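Local coordinates for autoinducer 2 sensor kinase/phosphatase LuxQ (Vibrio cholerae, PDB 3C38), which senses autoinducer 2 through the periplasmic protein LuxP and switches between kinase and phosphatase activity, passing phosphate to LuxU and ultimately to LuxO in quorum sensing, at residues S87-I92 / N110-R114; G120-Q126 / E226-L232; E178-A183 / Y199-V205; N162-L168 / L189-L193. All blocks are in the same frame, centred on the assembly; numbering follows the deposited sequence.

Contact 1 (S87-I92 / N110-R114); sequences SSHDNI and NKLIR
Asp90, in the type II' beta turn that joins strands 83-88 and 91-95, is gripped by Arg114 of helix 106-115, so that a beta hairpin at the margin of the five-stranded antiparallel sheet is tied to the helix packed on it. This is part of the periplasmic sensor domain, a member of the Cache clan. The polar part of the contact is a salt bridge. Arg114 meets the carboxylate side-on: NE donates to Asp90 OD1 at 2.7 Å and NH2 to Asp90 OD2 at 2.9 Å, each oxygen accepting through its syn lone pair. Carboxylate and guanidinium planes lie only 6° apart, so the two bonds run side by side and fix the rotation of both groups; a further NH2 bond to OD1 is weak. The arginine chain bends at chi2 (-71°), which turns its NE edge to the turn. A short, charged aspartate suits this exposed corner, where a long arginine can reach it from the helix.

The apolar part lies deeper. Ile113 points from the helix toward the hairpin, and its CG2 branch approaches Ser87 OG, while Phe85 and Tyr156 of the sheet also touch this isoleucine. Small Ser87 leaves room for the branched chain, its CB standing 3.6 Å from Ile113 CD1. Asn110, a polar neighbour of this apolar patch, passes across Ile92 at a slant, its OD1 3.5 Å from Ile92 CG1. The isoleucines themselves meet through the ends of their longer branches, Ile92 CD1 and Ile113 CD1 being 3.3 Å apart, tighter than usual van der Waals contact.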
loop_
_atom_site.group_PDB
_atom_site.type_symbol
_atom_site.label_atom_id
_atom_site.label_comp_id
_atom_site.label_asym_id
_atom_site.label_seq_id
_atom_site.Cartn_x
_atom_site.Cartn_y
_atom_site.Cartn_z
ATOM N N SER A 87 -1.415 -15.186 8.969
ATOM C CA SER A 87 -0.329 -15.777 9.733
ATOM C C SER A 87 -0.764 -16.317 11.095
ATOM O O SER A 87 -1.769 -15.901 11.668
ATOM C CB SER A 87 0.791 -14.752 9.953
ATOM O OG SER A 87 1.018 -14.507 11.343
ATOM N N SER A 88 0.023 -17.257 11.594
ATOM C CA SER A 88 -0.181 -17.869 12.893
ATOM C C SER A 88 1.257 -18.184 13.263
ATOM O O SER A 88 1.771 -19.258 12.950
ATOM C CB SER A 88 -1.007 -19.147 12.773
ATOM O OG SER A 88 -1.496 -19.528 14.049
ATOM N N HIS A 89 1.903 -17.221 13.912
ATOM C CA HIS A 89 3.311 -17.329 14.267
ATOM C C HIS A 89 4.035 -17.320 12.918
ATOM O O HIS A 89 3.440 -16.956 11.901
ATOM C CB HIS A 89 3.591 -18.616 15.049
ATOM C CG HIS A 89 2.676 -18.813 16.213
ATOM N ND1 HIS A 89 2.404 -17.809 17.120
ATOM C CD2 HIS A 89 1.938 -19.878 16.602
ATOM C CE1 HIS A 89 1.536 -18.248 18.013
ATOM N NE2 HIS A 89 1.236 -19.503 17.722
ATOM N N ASP A 90 5.301 -17.712 12.892
ATOM C CA ASP A 90 6.050 -17.700 11.642
ATOM C C ASP A 90 5.447 -18.601 10.568
ATOM O O ASP A 90 6.049 -18.805 9.514
ATOM C CB ASP A 90 7.499 -18.106 11.893
ATOM C CG ASP A 90 8.137 -17.314 13.011
ATOM O OD1 ASP A 90 8.137 -16.063 12.940
ATOM O OD2 ASP A 90 8.645 -17.943 13.964
ATOM N N ASN A 91 4.263 -19.138 10.827
ATOM C CA ASN A 91 3.620 -20.012 9.857
ATOM C C ASN A 91 2.674 -19.183 8.981
ATOM O O ASN A 91 2.227 -18.102 9.384
ATOM C CB ASN A 91 2.856 -21.128 10.594
ATOM C CG ASN A 91 2.536 -22.328 9.698
ATOM O OD1 ASN A 91 3.233 -22.588 8.718
ATOM N ND2 ASN A 91 1.491 -23.072 10.050
ATOM N N ILE A 92 2.394 -19.677 7.779
ATOM C CA ILE A 92 1.490 -18.993 6.863
ATOM C C ILE A 92 0.396 -19.997 6.521
ATOM O O ILE A 92 0.613 -20.934 5.747
ATOM C CB ILE A 92 2.205 -18.550 5.556
ATOM C CG1 ILE A 92 3.406 -17.657 5.879
ATOM C CG2 ILE A 92 1.241 -17.775 4.673
ATOM C CD1 ILE A 92 3.044 -16.309 6.441
ATOM N N ASN A 110 7.292 -14.525 4.794
ATOM C CA ASN A 110 7.474 -14.996 6.168
ATOM C C ASN A 110 8.267 -13.995 6.977
ATOM O O ASN A 110 8.014 -13.789 8.165
ATOM C CB ASN A 110 8.215 -16.336 6.181
ATOM C CG ASN A 110 7.283 -17.519 6.115
ATOM O OD1 ASN A 110 6.633 -17.861 7.099
ATOM N ND2 ASN A 110 7.203 -18.148 4.947
ATOM N N LYS A 111 9.237 -13.374 6.324
ATOM C CA LYS A 111 10.084 -12.387 6.974
ATOM C C LYS A 111 9.299 -11.124 7.336
ATOM O O LYS A 111 9.638 -10.417 8.295
ATOM C CB LYS A 111 11.247 -12.045 6.050
ATOM C CG LYS A 111 11.969 -13.281 5.497
ATOM C CD LYS A 111 13.261 -12.881 4.784
ATOM C CE LYS A 111 14.165 -14.071 4.511
ATOM N NZ LYS A 111 15.497 -13.617 4.009
ATOM N N LEU A 112 8.246 -10.850 6.565
ATOM C CA LEU A 112 7.402 -9.681 6.794
ATOM C C LEU A 112 6.587 -9.861 8.064
ATOM O O LEU A 112 6.280 -8.889 8.750
ATOM C CB LEU A 112 6.464 -9.462 5.605
ATOM C CG LEU A 112 7.136 -9.077 4.286
ATOM C CD1 LEU A 112 6.083 -8.887 3.204
ATOM C CD2 LEU A 112 7.935 -7.796 4.477
ATOM N N ILE A 113 6.237 -11.110 8.364
ATOM C CA ILE A 113 5.471 -11.441 9.561
ATOM C C ILE A 113 6.116 -10.758 10.757
ATOM O O ILE A 113 5.457 -10.096 11.545
ATOM C CB ILE A 113 5.491 -12.956 9.841
ATOM C CG1 ILE A 113 5.079 -13.734 8.593
ATOM C CG2 ILE A 113 4.582 -13.277 11.006
ATOM C CD1 ILE A 113 3.668 -13.520 8.175
ATOM N N ARG A 114 7.419 -10.939 10.884
ATOM C CA ARG A 114 8.173 -10.355 11.983
ATOM C C ARG A 114 8.251 -8.843 11.871
ATOM O O ARG A 114 8.030 -8.124 12.845
ATOM C CB ARG A 114 9.591 -10.925 11.991
ATOM C CG ARG A 114 9.670 -12.397 12.320
ATOM C CD ARG A 114 9.351 -12.637 13.785
ATOM N NE ARG A 114 9.406 -14.055 14.122
ATOM C CZ ARG A 114 9.873 -14.517 15.276
ATOM N NH1 ARG A 114 10.320 -13.668 16.194
ATOM N NH2 ARG A 114 9.902 -15.822 15.503
#

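Contact 2 (G120-Q126 / E226-L232)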
loop_
_atom_site.group_PDB
_atom_site.type_symbol
_atom_site.label_atom_id
_atom_site.label_comp_id
_atom_site.label_asym_id
_atom_site.label_seq_id
_atom_site.Cartn_x
_atom_site.Cartn_y
_atom_site.Cartn_z
ATOM N N GLY A 120 -2.796 -2.668 14.180
ATOM C CA GLY A 120 -3.389 -1.343 14.119
ATOM C C GLY A 120 -2.528 -0.224 13.568
ATOM O O GLY A 120 -2.918 0.945 13.639
ATOM N N ASN A 121 -1.359 -0.565 13.026
ATOM C CA ASN A 121 -0.462 0.437 12.448
ATOM C C ASN A 121 0.112 -0.012 11.113
ATOM O O ASN A 121 0.536 -1.155 10.955
ATOM C CB ASN A 121 0.695 0.763 13.395
ATOM C CG ASN A 121 0.268 1.628 14.569
ATOM O OD1 ASN A 121 0.978 2.559 14.951
ATOM N ND2 ASN A 121 -0.885 1.320 15.157
ATOM N N TRP A 122 0.108 0.902 10.154
ATOM C CA TRP A 122 0.648 0.627 8.833
ATOM C C TRP A 122 2.168 0.604 8.952
ATOM O O TRP A 122 2.744 1.376 9.722
ATOM C CB TRP A 122 0.222 1.719 7.853
ATOM C CG TRP A 122 -1.180 1.574 7.365
ATOM C CD1 TRP A 122 -2.276 2.266 7.785
ATOM C CD2 TRP A 122 -1.639 0.655 6.368
ATOM N NE1 TRP A 122 -3.396 1.831 7.111
ATOM C CE2 TRP A 122 -3.032 0.841 6.235
ATOM C CE3 TRP A 122 -1.006 -0.316 5.576
ATOM C CZ2 TRP A 122 -3.807 0.098 5.336
ATOM C CZ3 TRP A 122 -1.769 -1.054 4.683
ATOM C CH2 TRP A 122 -3.163 -0.844 4.572
ATOM N N HIS A 123 2.811 -0.285 8.202
ATOM C CA HIS A 123 4.263 -0.399 8.224
ATOM C C HIS A 123 4.814 -0.286 6.811
ATOM O O HIS A 123 4.377 -1.004 5.908
ATOM C CB HIS A 123 4.693 -1.751 8.801
ATOM C CG HIS A 123 4.490 -1.876 10.277
ATOM N ND1 HIS A 123 5.442 -1.485 11.197
ATOM C CD2 HIS A 123 3.441 -2.341 10.996
ATOM C CE1 HIS A 123 4.987 -1.707 12.417
ATOM N NE2 HIS A 123 3.776 -2.227 12.323
ATOM N N LEU A 124 5.772 0.621 6.626
ATOM C CA LEU A 124 6.416 0.804 5.336
ATOM C C LEU A 124 7.592 -0.159 5.343
ATOM O O LEU A 124 8.552 0.026 6.087
ATOM C CB LEU A 124 6.901 2.245 5.177
ATOM C CG LEU A 124 7.771 2.517 3.945
ATOM C CD1 LEU A 124 7.020 2.101 2.685
ATOM C CD2 LEU A 124 8.146 3.998 3.899
ATOM N N VAL A 125 7.496 -1.207 4.536
ATOM C CA VAL A 125 8.542 -2.216 4.462
ATOM C C VAL A 125 8.936 -2.464 3.007
ATOM O O VAL A 125 8.188 -2.139 2.089
ATOM C CB VAL A 125 8.073 -3.520 5.083
ATOM C CG1 VAL A 125 7.626 -3.273 6.513
ATOM C CG2 VAL A 125 6.941 -4.093 4.264
ATOM N N GLN A 126 10.114 -3.039 2.803
ATOM C CA GLN A 126 10.618 -3.299 1.460
ATOM C C GLN A 126 11.055 -4.745 1.385
ATOM O O GLN A 126 11.657 -5.250 2.319
ATOM C CB GLN A 126 11.832 -2.413 1.166
ATOM C CG GLN A 126 11.704 -0.962 1.610
ATOM C CD GLN A 126 11.445 -0.798 3.106
ATOM O OE1 GLN A 126 12.358 -0.785 3.928
ATOM N NE2 GLN A 126 10.190 -0.666 3.454
ATOM N N GLU A 226 1.168 6.786 9.525
ATOM C CA GLU A 226 0.854 6.736 10.956
ATOM C C GLU A 226 1.534 7.942 11.606
ATOM O O GLU A 226 2.199 7.812 12.630
ATOM C CB GLU A 226 1.391 5.446 11.598
ATOM C CG GLU A 226 0.794 4.131 11.078
ATOM C CD GLU A 226 -0.697 3.993 11.352
ATOM O OE1 GLU A 226 -1.288 4.886 12.003
ATOM O OE2 GLU A 226 -1.284 2.990 10.913
ATOM N N SER A 227 1.378 9.108 10.986
ATOM C CA SER A 227 1.974 10.351 11.474
ATOM C C SER A 227 3.488 10.271 11.663
ATOM O O SER A 227 4.074 11.107 12.340
ATOM C CB SER A 227 1.313 10.770 12.789
ATOM O OG SER A 227 -0.047 11.123 12.587
ATOM N N VAL A 228 4.116 9.270 11.057
ATOM C CA VAL A 228 5.565 9.087 11.158
ATOM C C VAL A 228 6.245 9.391 9.816
ATOM O O VAL A 228 5.811 8.912 8.769
ATOM C CB VAL A 228 5.910 7.638 11.568
ATOM C CG1 VAL A 228 7.418 7.480 11.725
ATOM C CG2 VAL A 228 5.186 7.281 12.865
ATOM N N PRO A 229 7.339 10.172 9.836
ATOM C CA PRO A 229 8.069 10.540 8.614
ATOM C C PRO A 229 8.613 9.340 7.860
ATOM O O PRO A 229 9.132 8.414 8.468
ATOM C CB PRO A 229 9.203 11.435 9.132
ATOM C CG PRO A 229 8.680 11.958 10.453
ATOM C CD PRO A 229 8.003 10.737 11.027
ATOM N N THR A 230 8.492 9.357 6.537
ATOM C CA THR A 230 9.012 8.266 5.724
ATOM C C THR A 230 9.878 8.845 4.614
ATOM O O THR A 230 9.963 10.065 4.460
ATOM C CB THR A 230 7.895 7.463 5.052
ATOM O OG1 THR A 230 7.361 8.225 3.952
ATOM C CG2 THR A 230 6.798 7.145 6.057
ATOM N N TYR A 231 10.495 7.957 3.837
ATOM C CA TYR A 231 11.349 8.341 2.720
ATOM C C TYR A 231 10.570 8.380 1.388
ATOM O O TYR A 231 11.153 8.582 0.323
ATOM C CB TYR A 231 12.510 7.357 2.621
ATOM C CG TYR A 231 12.077 5.915 2.454
ATOM C CD1 TYR A 231 11.557 5.456 1.247
ATOM C CD2 TYR A 231 12.185 5.006 3.511
ATOM C CE1 TYR A 231 11.149 4.125 1.094
ATOM C CE2 TYR A 231 11.780 3.673 3.372
ATOM C CZ TYR A 231 11.266 3.238 2.163
ATOM O OH TYR A 231 10.868 1.923 2.017
ATOM N N LEU A 232 9.257 8.165 1.449
ATOM C CA LEU A 232 8.417 8.198 0.254
ATOM C C LEU A 232 8.194 9.662 -0.115
ATOM O O LEU A 232 7.570 10.403 0.644
ATOM C CB LEU A 232 7.068 7.543 0.530
ATOM C CG LEU A 232 7.079 6.076 0.966
ATOM C CD1 LEU A 232 5.651 5.664 1.361
ATOM C CD2 LEU A 232 7.629 5.185 -0.156
#
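Strand 123-127 and the segment 226-232 face each other without pairing their backbones: CA atoms come no closer than 6.5 Å, between Trp122 CA and Glu226 CA, and side chains bridge the gap. Glu226 reaches across with its chain bent at chi2 (-64°), and OE2 accepts the backbone N-H of Trp122 at 2.6 Å from N through its anti lone pair, the bond being fairly straight at 161°. The carboxylate is stacked against the Asn121 amide, their planes 22° apart, and its OE2 also lies near Trp122 CD1. Glutamate is long enough to serve this loop amide from the facing segment, while the indole of Trp122 is buried against Leu40 and Arg41 of helix 22-47.

At the other end Leu124 supplies the apolar link. Its CD2 sits over one face of the Tyr231 ring, a CH-pi contact 3.9 Å from CD2 to the ring centroid and offset toward the rim. The same methyl meets Thr230 CB and, tip to tip, Leu232 CG at 3.7 Å, so one branched side chain fills the angle where the chain turns its corner at Tyr231. That corner is supported by an ST turn, in which Thr230 OG1 accepts from Leu232 N; Thr230 OG1 is also hydrogen-bonded to Leu223 O of strand 216-225. The tyrosine hydroxyl is hydrogen-bonded to His135 ND1.

The contact thus has two unlike ends: one short carboxylate-to-amide hydrogen bond at the Trp122 loop, and apolar packing round Leu124. Accepting a hydrogen bond from the amide would probably favour the ionised form of Glu226.

Contact 3 (E178-A183 / Y199-V205); sequences ENLVLA and YSLDYVV
Val181, pointing from strand 179-184 toward helix 201-205, meets the helix with both of its methyls. CG1 touches Leu201 CD1 at 3.5 Å and Val205 CG1 at 3.9 Å, while CG2 reaches Val204 CG1 at 3.6 Å. The forked valine thus lies among three helix side chains, and its compact branches suit a place where the axes of strand 179-183 and helix 201-205 approach to 9.6 Å. Small Ala183 lets Val205 CG1 lie beside its CB.

The polar end of the contact is the Tyr199 hydroxyl, which receives Asn179 ND2 in a straight bond of 2.8 Å, 8° out of the amide plane; the amide and ring planes are 83° apart. Tyr199 also gives a weak bond to Glu178 OE1, whose other oxygen, OE2, is held by Thr239 N. Asn179 is positioned in turn by Thr192 OG1 at its OD1. Behind the apolar layer, Ser200 N-caps the helix, its OG accepting from Tyr203 N at 3.2 Å.

The short helix crosses the four-stranded antiparallel sheet at -69° to the local strand axis. Val204 and Tyr199 also rest on Ile237 of strand 228-239, Leu201 and Val205 touch Pro188, and Leu180 faces helix 165-174.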
loop_
_atom_site.group_PDB
_atom_site.type_symbol
_atom_site.label_atom_id
_atom_site.label_comp_id
_atom_site.label_asym_id
_atom_site.label_seq_id
_atom_site.Cartn_x
_atom_site.Cartn_y
_atom_site.Cartn_z
ATOM N N GLU A 178 -1.080 18.432 -12.047
ATOM C CA GLU A 178 -0.730 18.192 -13.445
ATOM C C GLU A 178 -0.151 16.796 -13.603
ATOM O O GLU A 178 -0.552 16.031 -14.478
ATOM C CB GLU A 178 0.337 19.176 -13.892
ATOM C CG GLU A 178 -0.091 20.204 -14.893
ATOM C CD GLU A 178 1.087 21.054 -15.319
ATOM O OE1 GLU A 178 1.920 20.568 -16.129
ATOM O OE2 GLU A 178 1.185 22.194 -14.815
ATOM N N ASN A 179 0.827 16.496 -12.758
ATOM C CA ASN A 179 1.504 15.214 -12.775
ATOM C C ASN A 179 2.164 14.974 -11.429
ATOM O O ASN A 179 2.535 15.920 -10.716
ATOM C CB ASN A 179 2.589 15.183 -13.863
ATOM C CG ASN A 179 2.073 14.682 -15.202
ATOM O OD1 ASN A 179 1.511 13.590 -15.306
ATOM N ND2 ASN A 179 2.284 15.469 -16.238
ATOM N N LEU A 180 2.307 13.699 -11.091
ATOM C CA LEU A 180 2.959 13.302 -9.853
ATOM C C LEU A 180 3.959 12.183 -10.113
ATOM O O LEU A 180 3.830 11.407 -11.064
ATOM C CB LEU A 180 1.938 12.813 -8.818
ATOM C CG LEU A 180 0.854 13.748 -8.283
ATOM C CD1 LEU A 180 -0.051 12.921 -7.367
ATOM C CD2 LEU A 180 1.457 14.936 -7.525
ATOM N N VAL A 181 4.963 12.113 -9.251
ATOM C CA VAL A 181 5.978 11.074 -9.324
ATOM C C VAL A 181 6.246 10.605 -7.897
ATOM O O VAL A 181 6.621 11.406 -7.032
ATOM C CB VAL A 181 7.315 11.597 -9.894
ATOM C CG1 VAL A 181 8.319 10.453 -9.917
ATOM C CG2 VAL A 181 7.116 12.189 -11.292
ATOM N N LEU A 182 6.033 9.322 -7.641
ATOM C CA LEU A 182 6.288 8.783 -6.317
ATOM C C LEU A 182 7.670 8.164 -6.400
ATOM O O LEU A 182 7.932 7.306 -7.243
ATOM C CB LEU A 182 5.246 7.726 -5.931
ATOM C CG LEU A 182 5.480 7.006 -4.591
ATOM C CD1 LEU A 182 5.544 8.029 -3.463
ATOM C CD2 LEU A 182 4.360 6.006 -4.331
ATOM N N ALA A 183 8.564 8.610 -5.529
ATOM C CA ALA A 183 9.921 8.095 -5.562
ATOM C C ALA A 183 10.534 7.869 -4.194
ATOM O O ALA A 183 10.024 8.340 -3.179
ATOM C CB ALA A 183 10.804 9.048 -6.363
ATOM N N TYR A 199 8.706 18.311 -19.861
ATOM C CA TYR A 199 9.688 17.871 -18.873
ATOM C C TYR A 199 9.698 16.344 -18.767
ATOM O O TYR A 199 8.654 15.700 -18.909
ATOM C CB TYR A 199 9.359 18.500 -17.515
ATOM C CG TYR A 199 7.916 18.301 -17.091
ATOM C CD1 TYR A 199 7.484 17.087 -16.554
ATOM C CD2 TYR A 199 6.977 19.320 -17.255
ATOM C CE1 TYR A 199 6.157 16.890 -16.194
ATOM C CE2 TYR A 199 5.653 19.137 -16.900
ATOM C CZ TYR A 199 5.246 17.919 -16.370
ATOM O OH TYR A 199 3.925 17.732 -16.039
ATOM N N SER A 200 10.875 15.771 -18.526
ATOM C CA SER A 200 11.007 14.320 -18.413
ATOM C C SER A 200 10.938 13.831 -16.960
ATOM O O SER A 200 11.068 14.615 -16.018
ATOM C CB SER A 200 12.334 13.867 -19.018
ATOM O OG SER A 200 13.417 14.355 -18.248
ATOM N N LEU A 201 10.742 12.528 -16.787
ATOM C CA LEU A 201 10.673 11.946 -15.448
ATOM C C LEU A 201 11.978 12.241 -14.726
ATOM O O LEU A 201 11.991 12.627 -13.549
ATOM C CB LEU A 201 10.471 10.431 -15.535
ATOM C CG LEU A 201 10.546 9.670 -14.208
ATOM C CD1 LEU A 201 9.539 10.240 -13.230
ATOM C CD2 LEU A 201 10.278 8.200 -14.454
ATOM N N ASP A 202 13.071 12.054 -15.460
ATOM C CA ASP A 202 14.421 12.286 -14.968
ATOM C C ASP A 202 14.578 13.697 -14.397
ATOM O O ASP A 202 15.154 13.886 -13.324
ATOM C CB ASP A 202 15.401 12.065 -16.117
ATOM C CG ASP A 202 16.843 12.071 -15.669
ATOM O OD1 ASP A 202 17.306 13.104 -15.130
ATOM O OD2 ASP A 202 17.515 11.035 -15.866
ATOM N N TYR A 203 14.062 14.689 -15.120
ATOM C CA TYR A 203 14.127 16.083 -14.681
ATOM C C TYR A 203 13.334 16.272 -13.388
ATOM O O TYR A 203 13.816 16.862 -12.424
ATOM C CB TYR A 203 13.548 17.003 -15.757
ATOM C CG TYR A 203 13.103 18.347 -15.219
ATOM C CD1 TYR A 203 14.034 19.301 -14.783
ATOM C CD2 TYR A 203 11.744 18.649 -15.097
ATOM C CE1 TYR A 203 13.610 20.518 -14.241
ATOM C CE2 TYR A 203 11.312 19.865 -14.552
ATOM C CZ TYR A 203 12.245 20.789 -14.127
ATOM O OH TYR A 203 11.815 21.975 -13.571
ATOM N N VAL A 204 12.098 15.788 -13.397
ATOM C CA VAL A 204 11.229 15.870 -12.241
ATOM C C VAL A 204 11.882 15.246 -10.998
ATOM O O VAL A 204 11.854 15.862 -9.934
ATOM C CB VAL A 204 9.900 15.155 -12.506
ATOM C CG1 VAL A 204 8.997 15.277 -11.297
ATOM C CG2 VAL A 204 9.235 15.733 -13.751
ATOM N N VAL A 205 12.476 14.051 -11.100
ATOM C CA VAL A 205 13.072 13.485 -9.883
ATOM C C VAL A 205 14.329 14.176 -9.415
ATOM O O VAL A 205 14.538 14.286 -8.210
ATOM C CB VAL A 205 13.413 11.946 -9.910
ATOM C CG1 VAL A 205 12.146 11.128 -9.908
ATOM C CG2 VAL A 205 14.322 11.596 -11.052
#

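Contact 4 (N162-L168 / L189-L193); sequences NDNFALL and LVSTL
Leu189 O accepts the backbone N-H of Asp163 at 3.0 Å from N, a straight bond (169°) that ties the loop leading into helix 165-174 to strand 187-191, outermost in the four-stranded antiparallel sheet. The donor stands above the carbonyl plane. The strand is irregular here: Leu189 and Val190 both face Leu182 in a classic beta bulge.

Val190 is the apolar centre. Its CG1 sits between the backbone N and carbonyl carbon (chi1 64°), which sends CG2 against the start of the helix, 3.7 Å from Phe165 N, while CG1 meets Leu168 CG at 3.7 Å. Leucine and valine slide past each other in opposite directions, and the longer leucine extends on to Thr192 CG2. A beta-branched valine suits this place because one methyl serves the helix start and the other its first turn. Asn164 N-caps the helix, its OD1 accepting from Leu167 N at 3.0 Å, and Asn162, beside Leu189 CD2, is anchored to His135 N and Ser133 O. Thr192 OG1 is hydrogen-bonded to Leu180 N. At the exposed end, Phe165 turns its ring edge to the strand, CD1 lying 3.6 Å from Ser191 O in the ring plane.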
loop_
_atom_site.group_PDB
_atom_site.type_symbol
_atom_site.label_atom_id
_atom_site.label_comp_id
_atom_site.label_asym_id
_atom_site.label_seq_id
_atom_site.Cartn_x
_atom_site.Cartn_y
_atom_site.Cartn_z
ATOM N N ASN A 162 5.414 0.126 -5.910
ATOM C CA ASN A 162 6.059 0.044 -7.220
ATOM C C ASN A 162 5.010 -0.132 -8.302
ATOM O O ASN A 162 4.170 -1.030 -8.220
ATOM C CB ASN A 162 7.036 -1.145 -7.275
ATOM C CG ASN A 162 8.119 -1.050 -6.209
ATOM O OD1 ASN A 162 7.826 -0.934 -5.011
ATOM N ND2 ASN A 162 9.374 -1.078 -6.639
ATOM N N ASP A 163 5.066 0.731 -9.308
ATOM C CA ASP A 163 4.143 0.670 -10.431
ATOM C C ASP A 163 2.665 0.735 -10.076
ATOM O O ASP A 163 1.818 0.378 -10.899
ATOM C CB ASP A 163 4.400 -0.603 -11.234
ATOM C CG ASP A 163 5.778 -0.625 -11.849
ATOM O OD1 ASP A 163 6.375 -1.712 -11.886
ATOM O OD2 ASP A 163 6.258 0.445 -12.296
ATOM N N ASN A 164 2.340 1.189 -8.872
ATOM C CA ASN A 164 0.932 1.279 -8.504
ATOM C C ASN A 164 0.359 2.574 -9.100
ATOM O O ASN A 164 0.229 3.598 -8.415
ATOM C CB ASN A 164 0.747 1.292 -6.993
ATOM C CG ASN A 164 -0.677 1.017 -6.608
ATOM O OD1 ASN A 164 -1.598 1.495 -7.270
ATOM N ND2 ASN A 164 -0.879 0.240 -5.541
ATOM N N PHE A 165 0.007 2.510 -10.382
ATOM C CA PHE A 165 -0.514 3.672 -11.086
ATOM C C PHE A 165 -1.827 4.168 -10.513
ATOM O O PHE A 165 -2.026 5.368 -10.364
ATOM C CB PHE A 165 -0.696 3.357 -12.578
ATOM C CG PHE A 165 -1.119 4.548 -13.397
ATOM C CD1 PHE A 165 -0.182 5.500 -13.804
ATOM C CD2 PHE A 165 -2.466 4.753 -13.708
ATOM C CE1 PHE A 165 -0.577 6.644 -14.506
ATOM C CE2 PHE A 165 -2.875 5.896 -14.409
ATOM C CZ PHE A 165 -1.926 6.845 -14.808
ATOM N N ALA A 166 -2.719 3.242 -10.187
ATOM C CA ALA A 166 -4.029 3.604 -9.653
ATOM C C ALA A 166 -3.930 4.449 -8.392
ATOM O O ALA A 166 -4.655 5.432 -8.232
ATOM C CB ALA A 166 -4.865 2.332 -9.382
ATOM N N LEU A 167 -3.034 4.069 -7.492
ATOM C CA LEU A 167 -2.865 4.821 -6.256
ATOM C C LEU A 167 -2.421 6.267 -6.510
ATOM O O LEU A 167 -3.010 7.216 -5.986
ATOM C CB LEU A 167 -1.829 4.143 -5.358
ATOM C CG LEU A 167 -1.447 5.010 -4.154
ATOM C CD1 LEU A 167 -2.662 5.143 -3.255
ATOM C CD2 LEU A 167 -0.288 4.408 -3.391
ATOM N N LEU A 168 -1.377 6.419 -7.318
ATOM C CA LEU A 168 -0.814 7.730 -7.621
ATOM C C LEU A 168 -1.753 8.623 -8.423
ATOM O O LEU A 168 -1.837 9.822 -8.177
ATOM C CB LEU A 168 0.483 7.567 -8.408
ATOM C CG LEU A 168 1.688 8.390 -7.970
ATOM C CD1 LEU A 168 2.544 8.730 -9.201
ATOM C CD2 LEU A 168 1.228 9.641 -7.246
ATOM N N LEU A 189 9.137 5.159 -8.120
ATOM C CA LEU A 189 8.363 3.943 -7.907
ATOM C C LEU A 189 7.259 3.907 -8.963
ATOM O O LEU A 189 7.049 2.904 -9.635
ATOM C CB LEU A 189 7.757 3.925 -6.506
ATOM C CG LEU A 189 8.788 3.792 -5.391
ATOM C CD1 LEU A 189 8.073 3.602 -4.053
ATOM C CD2 LEU A 189 9.699 2.589 -5.685
ATOM N N VAL A 190 6.560 5.019 -9.121
ATOM C CA VAL A 190 5.497 5.103 -10.118
ATOM C C VAL A 190 5.334 6.569 -10.494
ATOM O O VAL A 190 5.647 7.458 -9.697
ATOM C CB VAL A 190 4.149 4.509 -9.591
ATOM C CG1 VAL A 190 3.623 5.316 -8.423
ATOM C CG2 VAL A 190 3.129 4.462 -10.725
ATOM N N SER A 191 4.862 6.809 -11.714
ATOM C CA SER A 191 4.688 8.157 -12.246
ATOM C C SER A 191 3.419 8.267 -13.076
ATOM O O SER A 191 2.960 7.273 -13.654
ATOM C CB SER A 191 5.892 8.501 -13.128
ATOM O OG SER A 191 5.639 9.602 -13.980
ATOM N N THR A 192 2.855 9.470 -13.135
ATOM C CA THR A 192 1.653 9.700 -13.921
ATOM C C THR A 192 1.985 10.349 -15.271
ATOM O O THR A 192 1.083 10.568 -16.083
ATOM C CB THR A 192 0.667 10.642 -13.200
ATOM O OG1 THR A 192 1.300 11.905 -12.981
ATOM C CG2 THR A 192 0.213 10.050 -11.880
ATOM N N LEU A 193 3.260 10.676 -15.502
ATOM C CA LEU A 193 3.664 11.306 -16.765
ATOM C C LEU A 193 3.304 10.464 -17.995
ATOM O O LEU A 193 3.547 9.251 -18.023
ATOM C CB LEU A 193 5.167 11.603 -16.771
ATOM C CG LEU A 193 5.584 12.897 -16.047
ATOM C CD1 LEU A 193 5.284 12.764 -14.558
ATOM C CD2 LEU A 193 7.085 13.167 -16.244
#

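How the contacts relate
The four contacts string along an elongated periplasmic domain, with contact 1 at one side of its centre and contacts 3 and 4 at the other; the centres of contacts 1 and 3 are 36 Å apart. Contact 2 lies between, joining the five-stranded sheet to the four-stranded one. It touches contact 1 through Leu112 CD2 and Val125 CG2 (3.8 Å), and contact 4 through Leu232 CD2 and Leu189 CD1 (4.2 Å). Contacts 3 and 4, with centres 11 Å apart, share neighbouring strands, 179-184 and 187-191, and pack helices 201-205 and 165-174 against opposite faces of the same sheet, joined by a probable hydrogen bond between Leu182 O and Leu189 N (2.6 Å).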